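Local atomic coordinates of ribosomal silencing factor RsfS (Chromobacterium violaceum, PDB entry 2ID1), a protein that probably silences ribosomes by binding the large-subunit protein uL14, which would block joining of the 30S and 50S subunits and repress translation. Residues A[34-39]-A[100-104]. Residues are numbered along the deposited sequence; the frame is centred on the assembly and turned at random.
Sequences FQRMIV and IEALW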
# COMPACT_ATOMS: atom_id res chain seq x y z
N PHE A 34 1.73 -0.05 13.95
CA PHE A 34 2.27 1.00 13.09
C PHE A 34 1.53 2.33 13.24
O PHE A 34 0.38 2.36 13.68
CB PHE A 34 2.24 0.55 11.63
CG PHE A 34 1.03 -0.27 11.27
CD1 PHE A 34 1.10 -1.66 11.23
CD2 PHE A 34 -0.20 0.34 11.02
CE1 PHE A 34 -0.03 -2.43 10.95
CE2 PHE A 34 -1.34 -0.41 10.75
CZ PHE A 34 -1.25 -1.80 10.71
N GLN A 35 2.19 3.43 12.88
CA GLN A 35 1.59 4.75 12.99
C GLN A 35 0.87 5.22 11.72
O GLN A 35 -0.25 5.73 11.77
CB GLN A 35 2.65 5.78 13.37
CG GLN A 35 2.95 5.89 14.87
CD GLN A 35 3.44 4.59 15.47
OE1 GLN A 35 2.65 3.72 15.87
NE2 GLN A 35 4.76 4.43 15.53
N ARG A 36 1.53 5.05 10.58
CA ARG A 36 0.95 5.46 9.31
C ARG A 36 0.82 4.29 8.34
O ARG A 36 1.71 3.45 8.24
CB ARG A 36 1.80 6.57 8.70
CG ARG A 36 1.00 7.79 8.30
CD ARG A 36 1.29 9.01 9.18
NE ARG A 36 1.16 8.77 10.62
CZ ARG A 36 1.17 9.74 11.54
NH1 ARG A 36 1.31 11.01 11.16
NH2 ARG A 36 1.07 9.45 12.83
N MSE A 37 -0.30 4.25 7.63
CA MSE A 37 -0.58 3.21 6.65
C MSE A 37 -0.88 3.86 5.31
O MSE A 37 -1.46 4.93 5.25
CB MSE A 37 -1.78 2.38 7.06
CG MSE A 37 -2.24 1.44 5.96
SE MSE A 37 -3.62 0.21 6.48
CE MSE A 37 -2.53 -1.11 7.42
N ILE A 38 -0.52 3.18 4.23
CA ILE A 38 -0.76 3.72 2.90
C ILE A 38 -1.36 2.64 2.01
O ILE A 38 -0.92 1.50 2.03
CB ILE A 38 0.55 4.20 2.26
CG1 ILE A 38 1.22 5.23 3.17
CG2 ILE A 38 0.28 4.79 0.89
CD1 ILE A 38 2.57 5.67 2.70
N VAL A 39 -2.38 3.01 1.24
CA VAL A 39 -3.02 2.05 0.36
C VAL A 39 -3.10 2.64 -1.04
O VAL A 39 -3.80 3.62 -1.26
CB VAL A 39 -4.45 1.74 0.82
CG1 VAL A 39 -5.13 0.82 -0.18
CG2 VAL A 39 -4.44 1.14 2.21
N ILE A 100 -9.78 -2.78 3.54
CA ILE A 100 -9.05 -2.66 4.79
C ILE A 100 -8.96 -1.20 5.24
O ILE A 100 -8.61 -0.91 6.39
CB ILE A 100 -7.62 -3.25 4.68
CG1 ILE A 100 -6.72 -2.35 3.84
CG2 ILE A 100 -7.68 -4.62 4.04
CD1 ILE A 100 -5.27 -2.81 3.78
N GLU A 101 -9.28 -0.29 4.34
CA GLU A 101 -9.22 1.13 4.65
C GLU A 101 -10.34 1.48 5.63
O GLU A 101 -10.15 2.29 6.53
CB GLU A 101 -9.36 1.95 3.38
CG GLU A 101 -8.37 1.55 2.32
CD GLU A 101 -8.66 2.16 0.96
OE1 GLU A 101 -8.57 3.41 0.83
OE2 GLU A 101 -8.98 1.40 0.02
N ALA A 102 -11.50 0.86 5.45
CA ALA A 102 -12.64 1.14 6.31
C ALA A 102 -12.27 0.87 7.75
O ALA A 102 -12.62 1.62 8.66
CB ALA A 102 -13.83 0.29 5.91
N LEU A 103 -11.55 -0.23 7.95
CA LEU A 103 -11.12 -0.65 9.26
C LEU A 103 -10.45 0.51 10.00
O LEU A 103 -10.79 0.84 11.13
CB LEU A 103 -10.13 -1.80 9.12
CG LEU A 103 -10.16 -2.89 10.17
CD1 LEU A 103 -9.17 -3.96 9.79
CD2 LEU A 103 -9.84 -2.30 11.51
N TRP A 104 -9.51 1.15 9.34
CA TRP A 104 -8.84 2.24 9.99
C TRP A 104 -9.55 3.56 9.75
O TRP A 104 -8.92 4.60 9.63
CB TRP A 104 -7.39 2.27 9.51
CG TRP A 104 -6.75 0.92 9.61
CD1 TRP A 104 -6.49 0.06 8.58
CD2 TRP A 104 -6.28 0.27 10.79
NE1 TRP A 104 -5.89 -1.09 9.05
CE2 TRP A 104 -5.75 -0.98 10.41
CE3 TRP A 104 -6.27 0.62 12.15
CZ2 TRP A 104 -5.19 -1.88 11.33
CZ3 TRP A 104 -5.71 -0.27 13.07
CH2 TRP A 104 -5.19 -1.51 12.65
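F34, M37 and V39 form a mainly apolar contact, with one aromatic pair, against I100, E101 and W104, where the short helical turn after helix 92-98 lies on one face of the mixed β-sheet. No hydrogen bond joins the two segments, which meet through side chains of strand 36-41 and of F34 just before it. Across the contact, W104 meets F34 and M37. F34 turns its ring edge to a face of the indole six-membered ring in an offset edge-to-face pair, with planes at 71° and centroids 5.7 Å apart; F34 CZ lies 4.0 Å from W104 CZ2, and L103 CB sits over the rim of the opposite indole face. Selenomethionine M37 approaches the pyrrole part of the same indole. With chi1 and chi2 both near 180° its chain runs extended to SE, and the bend at chi3 sets the methyl CE beside W104 NE1. M37 SE is 3.6 Å from W104 CD1 and stands obliquely to the ring, 46° off its normal, in a Met-aromatic contact. I100 CD1 lies near both V39 CG2 (4.3 Å) and M37 SE (4.4 Å), while V39 CG1 packs alongside the carboxylate end of E101, 3.9 Å from E101 OE2. E101 is buried; its OE2 makes a salt bridge to R95 on helix 92-98, which would offset the charge, while E101 CG rests against V39 CG2 (4.0 Å). On the other sheet face, I38 packs against helix 3-16. With the usual alternation of a β-strand, M37 and V39 thus point to the C-terminal helical turn and I38 to the N-terminal helix; helical elements on both sheet faces make this an α/β sandwich, the domain of the Iojap/RsfS family.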